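Local atomic coordinates of CbsA (Xanthomonas oryzae pv. oryzae, PDB entry 5XYH), a protein that hydrolyses 1,4-beta-glucosidic linkages of cellulose, probably releasing cellobiose from chain ends as a family 6 exoglucanase that helps degrade plant cell walls. Residues 12-17 with 74-79; 18-23 with 41-46; 109-114 with 163-168; 148-153 with 211-216; 368-373 with 401-406. All coordinates share one frame; numbering follows the deposited sequence.

Contact 1 (12-17 with 74-79); sequences SGYVNP and NAALAQ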
# COMPACT_ATOMS: atom_id res chain seq x y z
N SER A 12 7.92 -6.61 17.95
CA SER A 12 8.34 -7.34 16.77
C SER A 12 7.17 -7.40 15.79
O SER A 12 6.07 -6.88 16.07
CB SER A 12 8.84 -8.74 17.14
OG SER A 12 7.84 -9.51 17.78
N GLY A 13 7.39 -8.02 14.64
CA GLY A 13 6.34 -8.17 13.65
C GLY A 13 6.21 -9.61 13.19
O GLY A 13 7.17 -10.38 13.19
N TYR A 14 5.00 -9.95 12.78
CA TYR A 14 4.69 -11.30 12.33
C TYR A 14 5.29 -11.56 10.95
O TYR A 14 5.07 -10.79 10.01
CB TYR A 14 3.17 -11.49 12.32
CG TYR A 14 2.66 -12.66 11.52
CD1 TYR A 14 3.03 -13.96 11.85
CD2 TYR A 14 1.80 -12.48 10.44
CE1 TYR A 14 2.57 -15.05 11.12
CE2 TYR A 14 1.33 -13.56 9.70
CZ TYR A 14 1.72 -14.84 10.05
OH TYR A 14 1.27 -15.94 9.34
N VAL A 15 6.07 -12.63 10.83
CA VAL A 15 6.72 -13.02 9.58
C VAL A 15 5.87 -14.12 8.93
O VAL A 15 5.75 -15.22 9.47
CB VAL A 15 8.17 -13.49 9.81
CG1 VAL A 15 8.78 -14.00 8.51
CG2 VAL A 15 9.04 -12.35 10.43
N ASN A 16 5.28 -13.80 7.79
CA ASN A 16 4.30 -14.67 7.15
C ASN A 16 4.98 -15.86 6.49
O ASN A 16 5.77 -15.67 5.56
CB ASN A 16 3.49 -13.88 6.12
CG ASN A 16 2.44 -14.72 5.38
OD1 ASN A 16 2.21 -15.90 5.69
ND2 ASN A 16 1.79 -14.11 4.39
N PRO A 17 4.71 -17.10 6.93
CA PRO A 17 5.38 -18.26 6.31
C PRO A 17 5.00 -18.47 4.86
O PRO A 17 5.74 -19.14 4.13
CB PRO A 17 4.93 -19.44 7.19
CG PRO A 17 3.74 -18.97 7.92
CD PRO A 17 3.88 -17.48 8.09
N ASN A 74 -2.50 -17.82 14.66
CA ASN A 74 -1.81 -18.87 15.41
C ASN A 74 -0.31 -18.80 15.20
O ASN A 74 0.46 -18.92 16.17
CB ASN A 74 -2.34 -20.24 14.98
CG ASN A 74 -3.76 -20.47 15.44
OD1 ASN A 74 -4.25 -19.79 16.34
ND2 ASN A 74 -4.45 -21.44 14.83
N ALA A 75 0.14 -18.62 13.96
CA ALA A 75 1.58 -18.51 13.73
C ALA A 75 2.15 -17.30 14.47
O ALA A 75 3.25 -17.36 15.03
CB ALA A 75 1.89 -18.43 12.24
N ALA A 76 1.39 -16.20 14.49
CA ALA A 76 1.86 -15.00 15.15
C ALA A 76 2.09 -15.26 16.64
O ALA A 76 3.07 -14.77 17.22
CB ALA A 76 0.87 -13.85 14.95
N LEU A 77 1.20 -16.03 17.26
CA LEU A 77 1.35 -16.37 18.67
C LEU A 77 2.69 -17.05 18.93
O LEU A 77 3.41 -16.71 19.88
CB LEU A 77 0.20 -17.28 19.11
CG LEU A 77 -1.17 -16.62 19.28
CD1 LEU A 77 -2.25 -17.65 19.58
CD2 LEU A 77 -1.12 -15.55 20.35
N ALA A 78 3.06 -17.98 18.04
CA ALA A 78 4.28 -18.76 18.16
C ALA A 78 5.53 -17.94 17.90
O ALA A 78 6.64 -18.40 18.23
CB ALA A 78 4.23 -19.94 17.19
N GLN A 79 5.41 -16.75 17.31
CA GLN A 79 6.57 -15.90 17.11
C GLN A 79 6.70 -14.82 18.18
O GLN A 79 7.71 -14.11 18.18
CB GLN A 79 6.51 -15.24 15.72
CG GLN A 79 6.25 -16.22 14.59
CD GLN A 79 6.19 -15.55 13.23
OE1 GLN A 79 6.47 -14.34 13.09
NE2 GLN A 79 5.81 -16.32 12.21
O HOH W 1 8.78 -11.88 16.82
O HOH W 2 8.63 -12.24 14.29
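Gln79, near the C-terminal end of the helix that begins at 69, grips the backbone of Val15, just past strand 12-13, and so ties a helix to the central, mainly parallel sheet of the family 6 alpha/beta fold. Followed outward from CB, the side chain has CG anti to the carbonyl carbon (chi1 -50°), and the extended chain beyond it carries the amide across the gap. At the tip, OE1 accepts Val15 N at 2.9 Å, in the plane of the Gln79 carbonyl and on a lone pair. NE2 donates to Val15 O at 3.0 Å; that oxygen lies in the amide plane, although NE2 is tilted 19° from the Val15 carbonyl plane. Two nearly straight bonds fix the amide's rotation, and glutamine, offering a donor and an acceptor side by side, suits a place facing both polar atoms of one residue. The Tyr14 ring lies beside this amide, the two planes 33° apart, with Tyr14 CE1 3.6 Å from Gln79 NE2. The same CE1 meets Ala75 CB at 3.6 Å, while Tyr14 CD1 lies 3.7 Å from Ala76 CA; small alanines let the ring approach the helix this closely. Its hydroxyl is hydrogen-bonded to His72, and Val88 of strand 86-92 packs beside both Tyr14 and Ala76. On OE1 a further donor arrives: a water 3.2 Å from Gln79 OE1 that also donates to Gly13 O at 2.6 Å.

Contact 2 (18-23 with 41-46); sequences DYSKEV and VVKSYP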
# COMPACT_ATOMS: atom_id res chain seq x y z
N ASP A 18 3.88 -17.90 4.41
CA ASP A 18 3.56 -18.01 2.99
C ASP A 18 4.50 -17.15 2.15
O ASP A 18 4.89 -17.55 1.04
CB ASP A 18 2.11 -17.63 2.73
CG ASP A 18 1.15 -18.58 3.38
OD1 ASP A 18 1.48 -19.79 3.48
OD2 ASP A 18 0.06 -18.12 3.79
N TYR A 19 4.84 -15.96 2.64
CA TYR A 19 5.84 -15.15 1.96
C TYR A 19 7.20 -15.83 2.00
O TYR A 19 7.92 -15.88 0.99
CB TYR A 19 5.90 -13.75 2.58
CG TYR A 19 6.81 -12.77 1.88
CD1 TYR A 19 6.45 -12.21 0.66
CD2 TYR A 19 8.02 -12.40 2.44
CE1 TYR A 19 7.29 -11.31 0.01
CE2 TYR A 19 8.87 -11.50 1.80
CZ TYR A 19 8.49 -10.96 0.58
OH TYR A 19 9.32 -10.07 -0.06
N SER A 20 7.57 -16.40 3.16
CA SER A 20 8.80 -17.20 3.23
C SER A 20 8.80 -18.30 2.18
O SER A 20 9.81 -18.52 1.50
CB SER A 20 8.97 -17.78 4.64
OG SER A 20 9.06 -16.74 5.60
N LYS A 21 7.68 -19.01 2.02
CA LYS A 21 7.65 -20.11 1.06
C LYS A 21 7.79 -19.59 -0.37
O LYS A 21 8.48 -20.21 -1.19
CB LYS A 21 6.37 -20.92 1.23
CG LYS A 21 6.13 -21.92 0.11
CD LYS A 21 5.18 -23.02 0.54
CE LYS A 21 3.94 -22.45 1.21
NZ LYS A 21 3.01 -23.55 1.61
N GLU A 22 7.17 -18.45 -0.67
CA GLU A 22 7.38 -17.80 -1.96
C GLU A 22 8.86 -17.48 -2.18
O GLU A 22 9.42 -17.79 -3.23
CB GLU A 22 6.54 -16.52 -2.06
CG GLU A 22 5.03 -16.76 -2.21
CD GLU A 22 4.21 -15.47 -2.25
OE1 GLU A 22 4.41 -14.62 -1.37
OE2 GLU A 22 3.36 -15.32 -3.16
N VAL A 23 9.49 -16.82 -1.20
CA VAL A 23 10.89 -16.46 -1.33
C VAL A 23 11.75 -17.70 -1.49
O VAL A 23 12.67 -17.73 -2.32
CB VAL A 23 11.33 -15.61 -0.12
CG1 VAL A 23 12.84 -15.45 -0.07
CG2 VAL A 23 10.68 -14.25 -0.18
N VAL A 41 17.60 -12.81 3.99
CA VAL A 41 17.36 -11.63 4.81
C VAL A 41 15.99 -11.03 4.50
O VAL A 41 15.24 -10.66 5.41
CB VAL A 41 18.48 -10.60 4.60
CG1 VAL A 41 18.16 -9.31 5.34
CG2 VAL A 41 19.83 -11.17 5.04
N VAL A 42 15.66 -10.93 3.22
CA VAL A 42 14.38 -10.35 2.82
C VAL A 42 13.22 -11.12 3.44
O VAL A 42 12.28 -10.51 3.98
CB VAL A 42 14.28 -10.28 1.29
CG1 VAL A 42 12.85 -10.06 0.83
CG2 VAL A 42 15.19 -9.18 0.76
N LYS A 43 13.28 -12.45 3.44
CA LYS A 43 12.18 -13.20 4.04
C LYS A 43 12.22 -13.19 5.57
O LYS A 43 11.33 -13.80 6.18
CB LYS A 43 12.15 -14.65 3.53
CG LYS A 43 13.32 -15.50 3.92
CD LYS A 43 13.04 -16.97 3.64
CE LYS A 43 14.26 -17.83 3.95
NZ LYS A 43 13.91 -19.27 4.05
N SER A 44 13.20 -12.54 6.19
CA SER A 44 13.18 -12.40 7.65
C SER A 44 12.33 -11.22 8.11
O SER A 44 12.14 -11.05 9.32
CB SER A 44 14.61 -12.26 8.21
OG SER A 44 15.23 -11.01 7.90
N TYR A 45 11.79 -10.40 7.16
CA TYR A 45 11.07 -9.20 7.54
C TYR A 45 9.57 -9.43 7.54
O TYR A 45 9.05 -10.20 6.73
CB TYR A 45 11.40 -8.05 6.59
CG TYR A 45 12.85 -7.58 6.66
CD1 TYR A 45 13.41 -7.12 7.85
CD2 TYR A 45 13.64 -7.57 5.51
CE1 TYR A 45 14.73 -6.68 7.91
CE2 TYR A 45 14.95 -7.13 5.56
CZ TYR A 45 15.50 -6.69 6.76
OH TYR A 45 16.81 -6.25 6.78
N PRO A 46 8.85 -8.79 8.47
CA PRO A 46 7.38 -8.88 8.47
C PRO A 46 6.81 -8.31 7.18
O PRO A 46 7.28 -7.29 6.68
CB PRO A 46 6.97 -8.03 9.67
CG PRO A 46 8.16 -7.96 10.55
CD PRO A 46 9.37 -8.08 9.65
O HOH W 3 8.63 -13.92 5.18
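Val23 and Lys43 form the close-packed part of this contact between the first two turns of helix 17-27 and the end of helix 33-42. Val23 CG1 rests 3.8 Å from Lys43 CB, and the two side chains cross obliquely. Lys43 CG sits in the crowded position between its backbone N and carbonyl carbon (chi1 66°); beyond it the chain is extended, with CD 4.0 Å from Val23 CG1. Lysine serves here with both its parts, since the methylenes lie against valine while NZ makes a salt bridge with Asp24. On the buried flank, Tyr19 OH touches Val42 CG1 at 3.6 Å, and the ring is backed on one face by Val23 CG2, 3.8 Å above its plane and offset toward the rim. The hydroxyl is satisfied by Gly363 O, and Phe414 of helix 411-419 packs on Tyr19, Val23 and Val42 alike.

The other side is looser. Ser20 OG stands 3.8 Å from Lys43 O, and a water bridges them from one side, 2.9 Å from Ser20 OG and 2.9 Å from Lys43 O, to which it donates. This water lies at the edge of the Tyr19 ring, in its plane. A small hydroxyl suits a place shared with a bound water. Two consecutive helices that double back on each other, the second closed by a type I beta turn from Val42 to Tyr45, make a helical (alpha-alpha) hairpin.

Contact 3 (109-114 with 163-168); sequences LPLTQA and GQASSS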
# COMPACT_ATOMS: atom_id res chain seq x y z
N LEU A 109 -17.15 -8.25 -4.95
CA LEU A 109 -18.43 -7.77 -4.47
C LEU A 109 -18.94 -6.65 -5.37
O LEU A 109 -18.17 -5.73 -5.70
CB LEU A 109 -18.31 -7.27 -3.03
CG LEU A 109 -17.94 -8.36 -2.01
CD1 LEU A 109 -17.84 -7.80 -0.59
CD2 LEU A 109 -18.98 -9.45 -2.08
N PRO A 110 -20.21 -6.68 -5.76
CA PRO A 110 -20.74 -5.62 -6.62
C PRO A 110 -21.07 -4.36 -5.83
O PRO A 110 -21.38 -4.40 -4.64
CB PRO A 110 -22.02 -6.26 -7.19
CG PRO A 110 -22.48 -7.17 -6.11
CD PRO A 110 -21.21 -7.72 -5.47
N LEU A 111 -21.02 -3.24 -6.55
CA LEU A 111 -21.34 -1.92 -6.00
C LEU A 111 -22.86 -1.75 -5.95
O LEU A 111 -23.47 -0.99 -6.70
CB LEU A 111 -20.69 -0.83 -6.83
CG LEU A 111 -20.79 0.56 -6.19
CD1 LEU A 111 -19.79 0.71 -5.03
CD2 LEU A 111 -20.61 1.65 -7.25
N THR A 112 -23.46 -2.50 -5.03
CA THR A 112 -24.89 -2.46 -4.74
C THR A 112 -25.07 -2.59 -3.23
O THR A 112 -24.16 -3.02 -2.51
CB THR A 112 -25.65 -3.60 -5.43
OG1 THR A 112 -25.19 -4.85 -4.90
CG2 THR A 112 -25.44 -3.58 -6.96
N GLN A 113 -26.27 -2.25 -2.77
CA GLN A 113 -26.61 -2.49 -1.36
C GLN A 113 -26.49 -3.96 -1.00
O GLN A 113 -26.00 -4.30 0.09
CB GLN A 113 -28.02 -1.99 -1.08
CG GLN A 113 -28.11 -0.48 -1.06
CD GLN A 113 -27.23 0.13 0.01
OE1 GLN A 113 -27.15 -0.38 1.14
NE2 GLN A 113 -26.55 1.22 -0.33
N ALA A 114 -26.91 -4.86 -1.89
CA ALA A 114 -26.69 -6.27 -1.62
C ALA A 114 -25.20 -6.57 -1.48
O ALA A 114 -24.78 -7.35 -0.61
CB ALA A 114 -27.32 -7.12 -2.72
N GLY A 163 -17.68 7.78 -9.75
CA GLY A 163 -18.83 8.63 -9.48
C GLY A 163 -19.93 7.89 -8.75
O GLY A 163 -20.57 8.44 -7.86
N GLN A 164 -20.13 6.61 -9.09
CA GLN A 164 -21.18 5.83 -8.44
C GLN A 164 -20.77 5.39 -7.04
O GLN A 164 -21.62 5.34 -6.14
CB GLN A 164 -21.53 4.61 -9.29
CG GLN A 164 -22.34 4.98 -10.52
CD GLN A 164 -23.63 5.70 -10.16
OE1 GLN A 164 -23.88 6.82 -10.62
NE2 GLN A 164 -24.46 5.06 -9.34
N ALA A 165 -19.49 5.05 -6.83
CA ALA A 165 -18.99 4.78 -5.48
C ALA A 165 -19.27 5.94 -4.55
O ALA A 165 -19.53 5.74 -3.35
CB ALA A 165 -17.48 4.52 -5.51
N SER A 166 -19.23 7.16 -5.08
CA SER A 166 -19.53 8.34 -4.28
C SER A 166 -21.02 8.50 -4.07
O SER A 166 -21.50 8.53 -2.92
CB SER A 166 -18.96 9.57 -4.97
OG SER A 166 -19.06 10.67 -4.10
N SER A 167 -21.78 8.62 -5.17
CA SER A 167 -23.19 8.97 -5.09
C SER A 167 -24.01 7.89 -4.39
O SER A 167 -25.00 8.21 -3.73
CB SER A 167 -23.74 9.22 -6.49
OG SER A 167 -23.79 8.03 -7.25
N SER A 168 -23.61 6.62 -4.51
CA SER A 168 -24.30 5.54 -3.82
C SER A 168 -24.04 5.56 -2.32
O SER A 168 -24.77 4.91 -1.57
CB SER A 168 -23.87 4.19 -4.38
OG SER A 168 -22.53 3.89 -3.99
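In the loop that leads from strand 86-92 into the crossover helix 113-131, Leu111 projects onto helix 160-167 and meets Gln164 and Ala165. Leu111 is the centre of an inverse gamma turn, whose bond from Thr112 N to Pro110 O is weak, and at this bend its CB points toward the helix. CG is anti to the backbone N (chi1 -171°), and the two methyls at the branch divide the work. CD2 does the closer touching, lying 3.6 Å from Ala165 N and 3.7 Å from Gln164 CB, while CD1 lies 4.2 Å from Ala165 CA. Leu111 crosses the Gln164 side chain at about a right angle, its methyl meeting CB, the base of that side chain. Leucine suits the place because its forked end can spread over the helix backbone, and Ala165, with only a methyl, adds little bulk there.

Farther along, Leu111 CD1 comes within 4.3 Å of Ser168 OG. That hydroxyl is turned back on the last turn of helix 160-167: Ser168 OG donates to Gln164 O at 2.7 Å, and Ser168 N bonds the same oxygen at 2.9 Å from the opposite face of its plane. Ser168 OG is also hydrogen-bonded to Ile170 N, at the start of helix 170-183. Leu111 and Gln113 both touch the Ile170 side chain, and Ala165 rests on Leu153. On the loop side, Thr112 is the N-cap of helix 113-131, with OG1 bonded to Gly115 N. The contact thus joins the connecting segments of two successive beta-alpha-beta crossovers, at the surface of the distorted alpha/beta barrel of family 6.

Contact 4 (148-153 with 211-216); sequences DSLPNL and SLYTRV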
# COMPACT_ATOMS: atom_id res chain seq x y z
N ASP A 148 -6.92 1.92 -2.13
CA ASP A 148 -7.46 2.24 -3.45
C ASP A 148 -8.97 2.49 -3.39
O ASP A 148 -9.70 2.14 -4.31
CB ASP A 148 -7.13 1.13 -4.45
CG ASP A 148 -7.27 1.58 -5.88
OD1 ASP A 148 -7.11 2.80 -6.15
OD2 ASP A 148 -7.55 0.72 -6.73
N SER A 149 -9.46 3.07 -2.30
CA SER A 149 -10.89 3.30 -2.18
C SER A 149 -11.14 4.80 -2.16
O SER A 149 -11.31 5.41 -3.24
CB SER A 149 -11.47 2.59 -0.95
OG SER A 149 -10.92 3.10 0.25
N LEU A 150 -11.16 5.43 -0.99
CA LEU A 150 -11.61 6.82 -0.84
C LEU A 150 -10.91 7.82 -1.76
O LEU A 150 -11.62 8.68 -2.31
CB LEU A 150 -11.44 7.25 0.62
CG LEU A 150 -12.36 6.55 1.62
CD1 LEU A 150 -12.26 7.20 3.01
CD2 LEU A 150 -13.79 6.60 1.13
N PRO A 151 -9.58 7.80 -1.96
CA PRO A 151 -8.96 8.82 -2.83
C PRO A 151 -9.59 8.93 -4.21
O PRO A 151 -9.63 10.04 -4.77
CB PRO A 151 -7.50 8.36 -2.92
CG PRO A 151 -7.28 7.55 -1.69
CD PRO A 151 -8.57 6.85 -1.45
N ASN A 152 -10.11 7.83 -4.76
CA ASN A 152 -10.73 7.90 -6.08
C ASN A 152 -11.97 8.78 -6.08
O ASN A 152 -12.32 9.35 -7.12
CB ASN A 152 -11.08 6.51 -6.58
CG ASN A 152 -9.88 5.62 -6.72
OD1 ASN A 152 -8.97 5.92 -7.51
ND2 ASN A 152 -9.85 4.52 -5.96
N LEU A 153 -12.65 8.89 -4.93
CA LEU A 153 -13.81 9.77 -4.87
C LEU A 153 -13.44 11.23 -5.04
O LEU A 153 -14.29 12.05 -5.42
CB LEU A 153 -14.57 9.58 -3.56
CG LEU A 153 -14.96 8.15 -3.16
CD1 LEU A 153 -15.87 8.22 -1.97
CD2 LEU A 153 -15.64 7.44 -4.32
N SER A 211 -11.80 16.75 4.19
CA SER A 211 -13.15 16.71 4.73
C SER A 211 -13.81 15.35 4.52
O SER A 211 -14.63 14.93 5.35
CB SER A 211 -14.01 17.81 4.11
OG SER A 211 -14.65 17.37 2.93
N LEU A 212 -13.46 14.64 3.43
CA LEU A 212 -13.98 13.29 3.23
C LEU A 212 -13.51 12.35 4.32
O LEU A 212 -14.32 11.69 4.97
CB LEU A 212 -13.55 12.76 1.86
CG LEU A 212 -13.86 11.28 1.58
CD1 LEU A 212 -15.34 11.02 1.63
CD2 LEU A 212 -13.27 10.87 0.22
N TYR A 213 -12.20 12.25 4.53
CA TYR A 213 -11.70 11.37 5.58
C TYR A 213 -12.24 11.80 6.94
O TYR A 213 -12.61 10.97 7.77
CB TYR A 213 -10.17 11.35 5.58
CG TYR A 213 -9.61 10.44 4.51
CD1 TYR A 213 -9.52 10.87 3.18
CD2 TYR A 213 -9.20 9.16 4.81
CE1 TYR A 213 -9.01 10.02 2.19
CE2 TYR A 213 -8.70 8.31 3.83
CZ TYR A 213 -8.61 8.73 2.54
OH TYR A 213 -8.10 7.86 1.59
N THR A 214 -12.32 13.11 7.18
CA THR A 214 -12.82 13.56 8.48
C THR A 214 -14.28 13.17 8.65
O THR A 214 -14.67 12.61 9.69
CB THR A 214 -12.63 15.08 8.61
OG1 THR A 214 -11.24 15.38 8.51
CG2 THR A 214 -13.15 15.55 9.96
N ARG A 215 -15.10 13.43 7.63
CA ARG A 215 -16.53 13.11 7.71
C ARG A 215 -16.76 11.61 7.91
O ARG A 215 -17.63 11.22 8.70
CB ARG A 215 -17.22 13.59 6.44
CG ARG A 215 -18.67 13.22 6.33
CD ARG A 215 -19.28 13.88 5.10
NE ARG A 215 -18.79 13.33 3.84
CZ ARG A 215 -17.97 13.96 3.01
NH1 ARG A 215 -17.52 15.17 3.31
NH2 ARG A 215 -17.60 13.38 1.87
N VAL A 216 -15.99 10.76 7.23
CA VAL A 216 -16.22 9.32 7.34
C VAL A 216 -15.87 8.83 8.73
O VAL A 216 -16.66 8.12 9.37
CB VAL A 216 -15.43 8.56 6.27
CG1 VAL A 216 -15.47 7.05 6.56
CG2 VAL A 216 -16.00 8.85 4.89
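Leu150 lies over one face of the Tyr213 ring. Its CD1 makes a CH-pi contact 4.0 Å from the centroid of the Tyr213 ring and 17° off the ring normal, somewhat toward the rim. Nearer the hydroxyl end, Leu150 CB lies 3.7 Å from Tyr213 CZ. Pro151 comes from another direction: its side chain crosses Tyr213 at about a right angle, and CD lies near the ring plane at the edge, 3.2 Å from Tyr213 OH. The ring is thus met on a face by leucine and at its hydroxyl end by proline. Tyrosine suits the place because its flat ring offers a face to a methyl of the branched leucine, while the hydroxyl carries on to a hydrogen bond with Asp193 O at the end of strand 188-193.

Alongside, Leu212 CD2 reaches Leu150 O at 3.7 Å and Leu153 CB at 4.2 Å, so a single methyl touches both Leu150 and Leu153. This is helix-to-helix packing against the sheet of the family 6 alpha/beta barrel: helices 150-155 and 206-218 meet on one side of the central sheet, at strand 188-193, where Met192 touches both Leu150 and Tyr213. Helix 170-183 closes in as Glu172 touches Leu212 and Val216, and Ile175 touches Val216, while helix 160-167 packs on Leu153.

Contact 5 (368-373 with 401-406); sequences GSSKYI and PNAPIA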
# COMPACT_ATOMS: atom_id res chain seq x y z
N GLY A 368 -0.60 -7.95 -11.08
CA GLY A 368 -1.56 -8.37 -12.09
C GLY A 368 -0.80 -8.98 -13.26
O GLY A 368 0.36 -8.68 -13.54
N SER A 369 -1.47 -9.86 -14.00
CA SER A 369 -0.84 -10.56 -15.10
C SER A 369 -0.75 -9.65 -16.32
O SER A 369 -1.51 -8.69 -16.47
CB SER A 369 -1.62 -11.83 -15.42
OG SER A 369 -3.00 -11.49 -15.58
N SER A 370 0.22 -9.95 -17.18
CA SER A 370 0.45 -9.16 -18.39
C SER A 370 -0.40 -9.61 -19.57
O SER A 370 -0.25 -9.08 -20.68
CB SER A 370 1.94 -9.22 -18.76
OG SER A 370 2.41 -10.54 -18.73
N LYS A 371 -1.27 -10.60 -19.35
CA LYS A 371 -2.28 -11.07 -20.29
C LYS A 371 -3.37 -11.74 -19.45
O LYS A 371 -3.23 -11.86 -18.23
CB LYS A 371 -1.69 -12.05 -21.32
CG LYS A 371 -1.12 -13.33 -20.71
CD LYS A 371 -1.00 -14.49 -21.71
CE LYS A 371 -0.08 -14.13 -22.86
NZ LYS A 371 0.25 -15.26 -23.79
N TYR A 372 -4.46 -12.18 -20.09
CA TYR A 372 -5.45 -12.96 -19.35
C TYR A 372 -4.98 -14.40 -19.28
O TYR A 372 -4.88 -15.09 -20.31
CB TYR A 372 -6.86 -12.88 -19.95
CG TYR A 372 -7.91 -13.22 -18.91
CD1 TYR A 372 -7.96 -14.48 -18.32
CD2 TYR A 372 -8.81 -12.26 -18.46
CE1 TYR A 372 -8.90 -14.78 -17.34
CE2 TYR A 372 -9.75 -12.56 -17.48
CZ TYR A 372 -9.79 -13.81 -16.93
OH TYR A 372 -10.72 -14.11 -15.96
N ILE A 373 -4.73 -14.87 -18.06
CA ILE A 373 -4.24 -16.21 -17.78
C ILE A 373 -5.38 -17.02 -17.17
O ILE A 373 -6.01 -16.54 -16.21
CB ILE A 373 -3.03 -16.18 -16.82
CG1 ILE A 373 -1.90 -15.33 -17.42
CG2 ILE A 373 -2.60 -17.59 -16.47
CD1 ILE A 373 -0.66 -15.22 -16.53
N PRO A 401 7.29 -7.75 -18.44
CA PRO A 401 6.56 -8.73 -19.25
C PRO A 401 6.50 -10.10 -18.58
O PRO A 401 7.20 -10.40 -17.62
CB PRO A 401 7.37 -8.80 -20.54
CG PRO A 401 8.77 -8.44 -20.12
CD PRO A 401 8.58 -7.38 -19.04
N ASN A 402 5.60 -10.93 -19.13
CA ASN A 402 5.43 -12.31 -18.69
C ASN A 402 5.12 -12.39 -17.19
O ASN A 402 5.71 -13.17 -16.45
CB ASN A 402 6.66 -13.13 -19.06
CG ASN A 402 6.88 -13.19 -20.57
OD1 ASN A 402 7.93 -12.80 -21.08
ND2 ASN A 402 5.85 -13.64 -21.29
N ALA A 403 4.16 -11.57 -16.74
CA ALA A 403 3.78 -11.48 -15.34
C ALA A 403 2.62 -12.43 -15.02
O ALA A 403 1.70 -12.58 -15.83
CB ALA A 403 3.37 -10.05 -14.99
N PRO A 404 2.64 -13.09 -13.86
CA PRO A 404 1.55 -13.98 -13.47
C PRO A 404 0.41 -13.20 -12.83
O PRO A 404 0.48 -11.98 -12.63
CB PRO A 404 2.22 -14.91 -12.46
CG PRO A 404 3.19 -14.01 -11.77
CD PRO A 404 3.71 -13.07 -12.84
N ILE A 405 -0.65 -13.92 -12.46
CA ILE A 405 -1.85 -13.22 -12.00
C ILE A 405 -1.58 -12.51 -10.67
O ILE A 405 -0.68 -12.86 -9.90
CB ILE A 405 -3.06 -14.17 -11.88
CG1 ILE A 405 -2.85 -15.18 -10.74
CG2 ILE A 405 -3.32 -14.89 -13.22
CD1 ILE A 405 -3.93 -16.24 -10.63
N ALA A 406 -2.41 -11.50 -10.41
CA ALA A 406 -2.29 -10.66 -9.23
C ALA A 406 -2.21 -11.49 -7.95
O ALA A 406 -2.99 -12.42 -7.75
CB ALA A 406 -3.51 -9.73 -9.16
O HOH W 4 -4.08 -10.67 -12.74
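Ser370 and Ala403 hold two irregular segments together through a reciprocal pair of hydrogen bonds. Ala403 N donates to Ser370 OG at 2.8 Å, and Ser370 N returns a weak bond to Ala403 O at 3.3 Å. Ser370 OG lies between its own backbone N and carbonyl carbon (chi1 47°), which turns it to the Ala403 N-H; serine suits the place by offering a short acceptor close to its main chain. Beside this pair, Ser369 CA makes a CA-H...O contact with Ala403 O. Ile373 packs nearby, with CB 3.8 Å from Ile405 CG2 and CD1 3.6 Å from Ala403 O, so one Ile373 methyl lies against the accepting oxygen.

At the other end the backbones close up: Gly368 CA lies 3.7 Å from Ala406 N. Gly368 has phi 152° and psi 155°, angles at which a CB would press against the carbonyl oxygen of the preceding residue, which calls for glycine. A water joins the two segments at this end, accepting from Ser369 N and Ala406 N, both at 3.0 Å.

What positions these groups lies a step outward. Ser369 OG donates to Lys371 O at 2.7 Å, nearly along the C=O axis, and so closes across Ser370. Ser366 OG is hydrogen-bonded to both Gly368 N and Pro404 O, linking the two segments again. Both belong to the long connection between strand 354-358, in the central sheet, and helix 411-419; Phe410, just ahead of that helix, packs on Ala403 and Pro404.

Contacts 1 and 2 come first along the chain, contact 2 nested inside the loop closed by contact 1. Their centres are 12 Å apart and they touch, Val15 CG1 lying 3.5 Å from Lys43 O, so the strand 12-13 region and the first helices form one continuous patch. Contacts 3 and 4 interlock, their segments alternating in sequence; 14 Å apart between centres, they touch at the neighbouring helices 150-155 and 160-167. Contact 2 lies across the chain's centre from both of them. Contact 5, last in sequence, is about 8 Å from contact 2 between nearest atoms. Together they tie helices and loops around the central sheet of a single catalytic domain.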